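Local coordinates for protein KLLA0E08119p (Kluyveromyces lactis, PDB 3VA7) that probably carboxylates urea in an ATP- and biotin-dependent reaction, as the urea carboxylase part of an enzyme that breaks urea down to ammonia and carbon dioxide, at residues I95-P109 with F120-V132. Residues are numbered along the deposited sequence; the frame is centred on the assembly and turned at random.
Sequences IINAAKKTGAQAIIP and FSDRCSQENIVFV
Three backbone hydrogen bonds pair the parallel strands 106-108 and 130-131, with Gln105 and Val132 just beyond their ends contributing. Val130 N gives to Gln105 O at 2.9 Å, in the carbonyl plane. Ile107 N reaches Val130 O at 3.0 Å, but from 40° out of that carbonyl's plane. Val132 N meets Ile107 O at 2.7 Å, nearly straight (N-H...O 176°). The other edge of 106-108 is satisfied by strand 33-36, leaving 130-131 outermost in the five-stranded sheet.

Between sheet and helices the contact is apolar. Ile107 CD1 lies 3.5 Å from Ile129 CG2 and also touches Cys124 SG, while Ile129 CD1 packs on Ala99 CB and Ile96 CG1. Phe120, its ring swung away from the backbone N (chi1 -178°), brings CE2 to 3.7 Å from Ile96 CD1.

Cys124 O accepts Glu127 N and Ile129 N from opposite faces of its plane, in the Schellman motif at Asn128. Lys100 NZ donates to Glu127 O at 3.1 Å, and its CE lies against Glu127 CG. Glu127 OE2 forms a salt bridge with Arg123 NE at 2.9 Å, in the guanidinium plane; Arg123 NH1 forms another with Asp93. Replacing Glu127 with an alanine would probably leave Arg123 NE without its carboxylate and Lys100 CE without the CG it rests on.

Directional backbone bonds thus set the strand register in this biotin carboxylase N-terminal domain; apolar side chains, including Ile96 and Ala99 of helix 92-101, pack against the beta-alpha-beta unit 106-108, 118-125, 130-131, and Glu127 and Asp93 answer Arg123's charge.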
ATOM      1  N   ILE A  95      17.321 -31.187  -8.664  1.00 50.39           N
ATOM      2  CA  ILE A  95      16.772 -31.777  -7.403  1.00 49.23           C
ATOM      3  C   ILE A  95      17.739 -32.763  -6.786  1.00 49.58           C
ATOM      4  O   ILE A  95      18.090 -32.665  -5.602  1.00 50.00           O
ATOM      5  CB  ILE A  95      15.339 -32.451  -7.570  1.00 48.46           C
ATOM      6  CG1 ILE A  95      14.227 -31.441  -7.913  1.00 46.65           C
ATOM      7  CG2 ILE A  95      14.951 -33.277  -6.340  1.00 46.62           C
ATOM      8  CD1 ILE A  95      14.354 -30.020  -7.295  1.00 46.04           C
ATOM      9  N   ILE A  96      18.188 -33.703  -7.602  1.00 49.99           N
ATOM     10  CA  ILE A  96      19.023 -34.779  -7.119  1.00 51.07           C
ATOM     11  C   ILE A  96      20.394 -34.239  -6.678  1.00 50.56           C
ATOM     12  O   ILE A  96      20.965 -34.689  -5.673  1.00 50.22           O
ATOM     13  CB  ILE A  96      19.124 -35.872  -8.200  1.00 51.64           C
ATOM     14  CG1 ILE A  96      18.773 -37.241  -7.608  1.00 54.16           C
ATOM     15  CG2 ILE A  96      20.510 -35.896  -8.812  1.00 52.88           C
ATOM     16  CD1 ILE A  96      17.295 -37.517  -7.520  1.00 54.29           C
ATOM     17  N   ASN A  97      20.894 -33.253  -7.432  1.00 50.92           N
ATOM     18  CA  ASN A  97      22.102 -32.499  -7.055  1.00 51.45           C
ATOM     19  C   ASN A  97      21.881 -31.741  -5.723  1.00 51.19           C
ATOM     20  O   ASN A  97      22.748 -31.749  -4.803  1.00 49.74           O
ATOM     21  CB  ASN A  97      22.561 -31.545  -8.188  1.00 52.19           C
ATOM     22  CG  ASN A  97      23.883 -30.800  -7.858  1.00 53.41           C
ATOM     23  OD1 ASN A  97      24.895 -31.414  -7.465  1.00 55.61           O
ATOM     24  ND2 ASN A  97      23.861 -29.473  -7.996  1.00 52.01           N
ATOM     25  N   ALA A  98      20.692 -31.134  -5.604  1.00 50.58           N
ATOM     26  CA  ALA A  98      20.329 -30.512  -4.338  1.00 49.87           C
ATOM     27  C   ALA A  98      20.393 -31.466  -3.132  1.00 49.40           C
ATOM     28  O   ALA A  98      20.901 -31.060  -2.073  1.00 49.17           O
ATOM     29  CB  ALA A  98      19.023 -29.831  -4.444  1.00 50.05           C
ATOM     30  N   ALA A  99      19.926 -32.716  -3.291  1.00 48.88           N
ATOM     31  CA  ALA A  99      19.924 -33.687  -2.177  1.00 49.05           C
ATOM     32  C   ALA A  99      21.321 -34.209  -1.905  1.00 49.85           C
ATOM     33  O   ALA A  99      21.677 -34.522  -0.746  1.00 49.73           O
ATOM     34  CB  ALA A  99      19.008 -34.827  -2.452  1.00 48.67           C
ATOM     35  N   LYS A 100      22.095 -34.323  -2.993  1.00 50.30           N
ATOM     36  CA  LYS A 100      23.510 -34.681  -2.918  1.00 50.76           C
ATOM     37  C   LYS A 100      24.265 -33.673  -2.066  1.00 50.30           C
ATOM     38  O   LYS A 100      24.810 -34.014  -1.026  1.00 50.09           O
ATOM     39  CB  LYS A 100      24.111 -34.716  -4.333  1.00 51.56           C
ATOM     40  CG  LYS A 100      23.921 -36.004  -5.073  1.00 51.76           C
ATOM     41  CD  LYS A 100      24.221 -37.182  -4.161  1.00 50.78           C
ATOM     42  CE  LYS A 100      24.047 -38.471  -4.908  1.00 51.79           C
ATOM     43  NZ  LYS A 100      23.945 -39.606  -3.953  1.00 54.28           N
ATOM     44  N   LYS A 101      24.220 -32.425  -2.526  1.00 50.23           N
ATOM     45  CA  LYS A 101      24.878 -31.250  -1.972  1.00 50.83           C
ATOM     46  C   LYS A 101      24.618 -31.037  -0.457  1.00 50.53           C
ATOM     47  O   LYS A 101      25.482 -30.501   0.280  1.00 50.43           O
ATOM     48  CB  LYS A 101      24.389 -30.060  -2.809  1.00 51.55           C
ATOM     49  CG  LYS A 101      24.978 -28.681  -2.579  1.00 54.95           C
ATOM     50  CD  LYS A 101      24.272 -27.670  -3.530  1.00 61.67           C
ATOM     51  CE  LYS A 101      25.099 -26.379  -3.788  1.00 65.10           C
ATOM     52  NZ  LYS A 101      26.325 -26.651  -4.633  1.00 67.44           N
ATOM     53  N   THR A 102      23.453 -31.488   0.019  1.00 49.54           N
ATOM     54  CA  THR A 102      23.054 -31.272   1.429  1.00 47.27           C
ATOM     55  C   THR A 102      23.121 -32.539   2.246  1.00 46.65           C
ATOM     56  O   THR A 102      22.743 -32.542   3.428  1.00 46.41           O
ATOM     57  CB  THR A 102      21.625 -30.711   1.514  1.00 47.58           C
ATOM     58  OG1 THR A 102      20.720 -31.505   0.708  1.00 44.28           O
ATOM     59  CG2 THR A 102      21.620 -29.241   1.052  1.00 45.95           C
ATOM     60  N   GLY A 103      23.610 -33.610   1.614  1.00 45.81           N
ATOM     61  CA  GLY A 103      23.573 -34.980   2.180  1.00 44.09           C
ATOM     62  C   GLY A 103      22.216 -35.463   2.670  1.00 42.62           C
ATOM     63  O   GLY A 103      22.111 -35.989   3.770  1.00 42.24           O
ATOM     64  N   ALA A 104      21.164 -35.281   1.876  1.00 42.42           N
ATOM     65  CA  ALA A 104      19.802 -35.791   2.275  1.00 42.34           C
ATOM     66  C   ALA A 104      19.687 -37.286   2.026  1.00 41.99           C
ATOM     67  O   ALA A 104      19.961 -37.750   0.914  1.00 42.16           O
ATOM     68  CB  ALA A 104      18.689 -35.043   1.541  1.00 41.27           C
ATOM     69  N   GLN A 105      19.332 -38.071   3.032  1.00 41.90           N
ATOM     70  CA  GLN A 105      19.170 -39.489   2.720  1.00 41.85           C
ATOM     71  C   GLN A 105      17.920 -39.831   1.945  1.00 40.77           C
ATOM     72  O   GLN A 105      17.884 -40.884   1.279  1.00 42.54           O
ATOM     73  CB  GLN A 105      19.411 -40.422   3.884  1.00 41.95           C
ATOM     74  CG  GLN A 105      18.810 -40.000   5.139  1.00 48.09           C
ATOM     75  CD  GLN A 105      19.844 -39.879   6.219  1.00 55.34           C
ATOM     76  OE1 GLN A 105      20.879 -39.183   6.047  1.00 54.69           O
ATOM     77  NE2 GLN A 105      19.591 -40.568   7.358  1.00 58.78           N
ATOM     78  N   ALA A 106      16.926 -38.936   1.966  1.00 38.86           N
ATOM     79  CA  ALA A 106      15.595 -39.176   1.354  1.00 36.08           C
ATOM     80  C   ALA A 106      15.023 -37.914   0.735  1.00 35.23           C
ATOM     81  O   ALA A 106      15.371 -36.783   1.131  1.00 34.73           O
ATOM     82  CB  ALA A 106      14.633 -39.722   2.370  1.00 34.89           C
ATOM     83  N   ILE A 107      14.163 -38.117  -0.257  1.00 34.17           N
ATOM     84  CA  ILE A 107      13.394 -37.034  -0.858  1.00 33.81           C
ATOM     85  C   ILE A 107      11.908 -37.330  -0.739  1.00 33.84           C
ATOM     86  O   ILE A 107      11.450 -38.439  -1.052  1.00 34.88           O
ATOM     87  CB  ILE A 107      13.741 -36.830  -2.332  1.00 33.86           C
ATOM     88  CG1 ILE A 107      15.236 -36.547  -2.490  1.00 34.05           C
ATOM     89  CG2 ILE A 107      12.878 -35.727  -2.935  1.00 31.61           C
ATOM     90  CD1 ILE A 107      15.735 -36.783  -3.914  1.00 37.48           C
ATOM     91  N   ILE A 108      11.168 -36.363  -0.221  1.00 32.54           N
ATOM     92  CA  ILE A 108       9.752 -36.519  -0.122  1.00 31.67           C
ATOM     93  C   ILE A 108       9.210 -35.463  -1.063  1.00 32.35           C
ATOM     94  O   ILE A 108       9.608 -34.294  -0.988  1.00 32.22           O
ATOM     95  CB  ILE A 108       9.231 -36.437   1.327  1.00 30.56           C
ATOM     96  CG1 ILE A 108       7.706 -36.563   1.373  1.00 27.65           C
ATOM     97  CG2 ILE A 108       9.672 -35.160   1.976  1.00 31.66           C
ATOM     98  CD1 ILE A 108       7.132 -36.789   2.751  1.00 21.50           C
ATOM     99  N   PRO A 109       8.325 -35.894  -1.988  1.00 32.71           N
ATOM    100  CA  PRO A 109       7.938 -35.099  -3.150  1.00 32.38           C
ATOM    101  C   PRO A 109       6.696 -34.236  -3.004  1.00 33.61           C
ATOM    102  O   PRO A 109       6.514 -33.310  -3.813  1.00 34.84           O
ATOM    103  CB  PRO A 109       7.682 -36.161  -4.206  1.00 31.86           C
ATOM    104  CG  PRO A 109       7.202 -37.331  -3.424  1.00 30.84           C
ATOM    105  CD  PRO A 109       7.777 -37.265  -2.048  1.00 31.68           C
ATOM    106  N   PHE A 120      11.902 -40.108 -12.157  1.00 46.04           N
ATOM    107  CA  PHE A 120      12.338 -39.536 -10.895  1.00 44.83           C
ATOM    108  C   PHE A 120      12.371 -40.549  -9.753  1.00 43.77           C
ATOM    109  O   PHE A 120      13.385 -40.684  -9.086  1.00 43.51           O
ATOM    110  CB  PHE A 120      11.514 -38.305 -10.517  1.00 45.26           C
ATOM    111  CG  PHE A 120      11.972 -37.653  -9.244  1.00 44.60           C
ATOM    112  CD1 PHE A 120      11.123 -37.557  -8.152  1.00 43.68           C
ATOM    113  CD2 PHE A 120      13.277 -37.162  -9.129  1.00 44.10           C
ATOM    114  CE1 PHE A 120      11.556 -36.946  -6.992  1.00 44.27           C
ATOM    115  CE2 PHE A 120      13.717 -36.545  -7.954  1.00 43.42           C
ATOM    116  CZ  PHE A 120      12.861 -36.437  -6.896  1.00 42.71           C
ATOM    117  N   SER A 121      11.301 -41.298  -9.536  1.00 43.15           N
ATOM    118  CA  SER A 121      11.395 -42.292  -8.465  1.00 43.76           C
ATOM    119  C   SER A 121      12.610 -43.214  -8.673  1.00 44.99           C
ATOM    120  O   SER A 121      13.353 -43.482  -7.727  1.00 44.27           O
ATOM    121  CB  SER A 121      10.117 -43.080  -8.290  1.00 42.23           C
ATOM    122  OG  SER A 121      10.318 -44.042  -7.288  1.00 42.10           O
ATOM    123  N   ASP A 122      12.807 -43.635  -9.931  1.00 46.71           N
ATOM    124  CA  ASP A 122      13.915 -44.503 -10.353  1.00 48.66           C
ATOM    125  C   ASP A 122      15.319 -43.844 -10.230  1.00 48.84           C
ATOM    126  O   ASP A 122      16.251 -44.500  -9.734  1.00 48.24           O
ATOM    127  CB  ASP A 122      13.686 -45.049 -11.795  1.00 49.75           C
ATOM    128  CG  ASP A 122      12.569 -46.131 -11.891  1.00 51.73           C
ATOM    129  OD1 ASP A 122      12.373 -46.960 -10.967  1.00 54.53           O
ATOM    130  OD2 ASP A 122      11.887 -46.163 -12.935  1.00 53.91           O
ATOM    131  N   ARG A 123      15.459 -42.573 -10.660  1.00 49.20           N
ATOM    132  CA  ARG A 123      16.678 -41.766 -10.400  1.00 49.96           C
ATOM    133  C   ARG A 123      17.072 -41.748  -8.925  1.00 51.18           C
ATOM    134  O   ARG A 123      18.261 -41.911  -8.599  1.00 51.33           O
ATOM    135  CB  ARG A 123      16.545 -40.304 -10.885  1.00 49.70           C
ATOM    136  CG  ARG A 123      17.381 -39.907 -12.135  1.00 50.37           C
ATOM    137  CD  ARG A 123      18.871 -40.409 -12.072  1.00 49.76           C
ATOM    138  NE  ARG A 123      19.911 -39.420 -11.715  1.00 47.37           N
ATOM    139  CZ  ARG A 123      20.020 -38.164 -12.183  1.00 44.67           C
ATOM    140  NH1 ARG A 123      19.150 -37.671 -13.063  1.00 41.55           N
ATOM    141  NH2 ARG A 123      21.024 -37.385 -11.757  1.00 44.95           N
ATOM    142  N   CYS A 124      16.096 -41.531  -8.031  1.00 52.01           N
ATOM    143  CA  CYS A 124      16.386 -41.598  -6.582  1.00 53.04           C
ATOM    144  C   CYS A 124      16.973 -42.927  -6.271  1.00 53.90           C
ATOM    145  O   CYS A 124      18.041 -42.996  -5.679  1.00 54.76           O
ATOM    146  CB  CYS A 124      15.160 -41.370  -5.664  1.00 52.78           C
ATOM    147  SG  CYS A 124      14.565 -39.699  -5.757  1.00 49.01           S
ATOM    148  N   SER A 125      16.285 -43.984  -6.670  1.00 55.28           N
ATOM    149  CA  SER A 125      16.786 -45.325  -6.364  1.00 56.94           C
ATOM    150  C   SER A 125      18.194 -45.559  -6.896  1.00 57.26           C
ATOM    151  O   SER A 125      19.071 -46.001  -6.143  1.00 57.00           O
ATOM    152  CB  SER A 125      15.859 -46.430  -6.863  1.00 57.02           C
ATOM    153  OG  SER A 125      16.240 -47.644  -6.225  1.00 56.91           O
ATOM    154  N   GLN A 126      18.407 -45.234  -8.176  1.00 58.14           N
ATOM    155  CA  GLN A 126      19.707 -45.507  -8.851  1.00 58.88           C
ATOM    156  C   GLN A 126      20.818 -44.525  -8.335  1.00 57.97           C
ATOM    157  O   GLN A 126      21.972 -44.558  -8.777  1.00 57.69           O
ATOM    158  CB  GLN A 126      19.552 -45.541 -10.413  1.00 58.91           C
ATOM    159  CG  GLN A 126      20.177 -44.321 -11.124  1.00 61.72           C
ATOM    160  CD  GLN A 126      19.706 -44.086 -12.557  1.00 66.15           C
ATOM    161  OE1 GLN A 126      18.549 -44.391 -12.918  1.00 67.70           O
ATOM    162  NE2 GLN A 126      20.597 -43.496 -13.381  1.00 65.77           N
ATOM    163  N   GLU A 127      20.447 -43.689  -7.362  1.00 57.06           N
ATOM    164  CA  GLU A 127      21.345 -42.698  -6.794  1.00 56.06           C
ATOM    165  C   GLU A 127      21.598 -42.888  -5.276  1.00 54.89           C
ATOM    166  O   GLU A 127      22.361 -42.122  -4.670  1.00 55.08           O
ATOM    167  CB  GLU A 127      20.801 -41.312  -7.092  1.00 55.92           C
ATOM    168  CG  GLU A 127      21.831 -40.266  -7.142  1.00 58.66           C
ATOM    169  CD  GLU A 127      22.470 -40.085  -8.526  1.00 62.49           C
ATOM    170  OE1 GLU A 127      23.722 -39.983  -8.531  1.00 63.02           O
ATOM    171  OE2 GLU A 127      21.748 -39.997  -9.574  1.00 61.45           O
ATOM    172  N   ASN A 128      21.009 -43.924  -4.679  1.00 52.83           N
ATOM    173  CA  ASN A 128      21.079 -44.141  -3.218  1.00 51.29           C
ATOM    174  C   ASN A 128      20.414 -42.986  -2.369  1.00 50.01           C
ATOM    175  O   ASN A 128      20.816 -42.692  -1.235  1.00 49.82           O
ATOM    176  CB  ASN A 128      22.510 -44.493  -2.782  1.00 51.28           C
ATOM    177  CG  ASN A 128      22.596 -45.121  -1.349  1.00 52.62           C
ATOM    178  OD1 ASN A 128      21.782 -45.979  -0.937  1.00 51.40           O
ATOM    179  ND2 ASN A 128      23.628 -44.698  -0.607  1.00 52.74           N
ATOM    180  N   ILE A 129      19.379 -42.364  -2.942  1.00 47.66           N
ATOM    181  CA  ILE A 129      18.478 -41.502  -2.207  1.00 45.43           C
ATOM    182  C   ILE A 129      17.088 -42.160  -2.135  1.00 44.20           C
ATOM    183  O   ILE A 129      16.487 -42.484  -3.156  1.00 44.14           O
ATOM    184  CB  ILE A 129      18.395 -40.121  -2.868  1.00 45.51           C
ATOM    185  CG1 ILE A 129      19.756 -39.442  -2.906  1.00 44.85           C
ATOM    186  CG2 ILE A 129      17.478 -39.213  -2.114  1.00 45.14           C
ATOM    187  CD1 ILE A 129      19.790 -38.281  -3.945  1.00 45.07           C
ATOM    188  N   VAL A 130      16.579 -42.352  -0.921  1.00 42.68           N
ATOM    189  CA  VAL A 130      15.260 -42.958  -0.724  1.00 41.05           C
ATOM    190  C   VAL A 130      14.101 -41.995  -1.047  1.00 39.30           C
ATOM    191  O   VAL A 130      13.851 -41.100  -0.298  1.00 40.82           O
ATOM    192  CB  VAL A 130      15.105 -43.439   0.733  1.00 41.32           C
ATOM    193  CG1 VAL A 130      13.720 -44.004   0.948  1.00 39.58           C
ATOM    194  CG2 VAL A 130      16.180 -44.459   1.076  1.00 39.43           C
ATOM    195  N   PHE A 131      13.455 -42.163  -2.195  1.00 37.59           N
ATOM    196  CA  PHE A 131      12.160 -41.540  -2.596  1.00 34.78           C
ATOM    197  C   PHE A 131      11.019 -41.929  -1.666  1.00 34.19           C
ATOM    198  O   PHE A 131      10.649 -43.092  -1.630  1.00 32.61           O
ATOM    199  CB  PHE A 131      11.794 -42.093  -3.965  1.00 33.80           C
ATOM    200  CG  PHE A 131      10.476 -41.612  -4.499  1.00 31.53           C
ATOM    201  CD1 PHE A 131      10.346 -40.326  -5.017  1.00 28.73           C
ATOM    202  CD2 PHE A 131       9.371 -42.474  -4.549  1.00 29.83           C
ATOM    203  CE1 PHE A 131       9.114 -39.870  -5.558  1.00 30.86           C
ATOM    204  CE2 PHE A 131       8.146 -42.046  -5.102  1.00 28.87           C
ATOM    205  CZ  PHE A 131       8.013 -40.739  -5.606  1.00 29.08           C
ATOM    206  N   VAL A 132      10.462 -40.971  -0.919  1.00 34.06           N
ATOM    207  CA  VAL A 132       9.371 -41.285   0.009  1.00 34.04           C
ATOM    208  C   VAL A 132       8.119 -41.331  -0.834  1.00 35.00           C
ATOM    209  O   VAL A 132       7.482 -40.330  -1.038  1.00 36.24           O
ATOM    210  CB  VAL A 132       9.236 -40.233   1.113  1.00 33.60           C
ATOM    211  CG1 VAL A 132       8.190 -40.632   2.102  1.00 28.87           C
ATOM    212  CG2 VAL A 132      10.550 -40.077   1.789  1.00 33.26           C
TER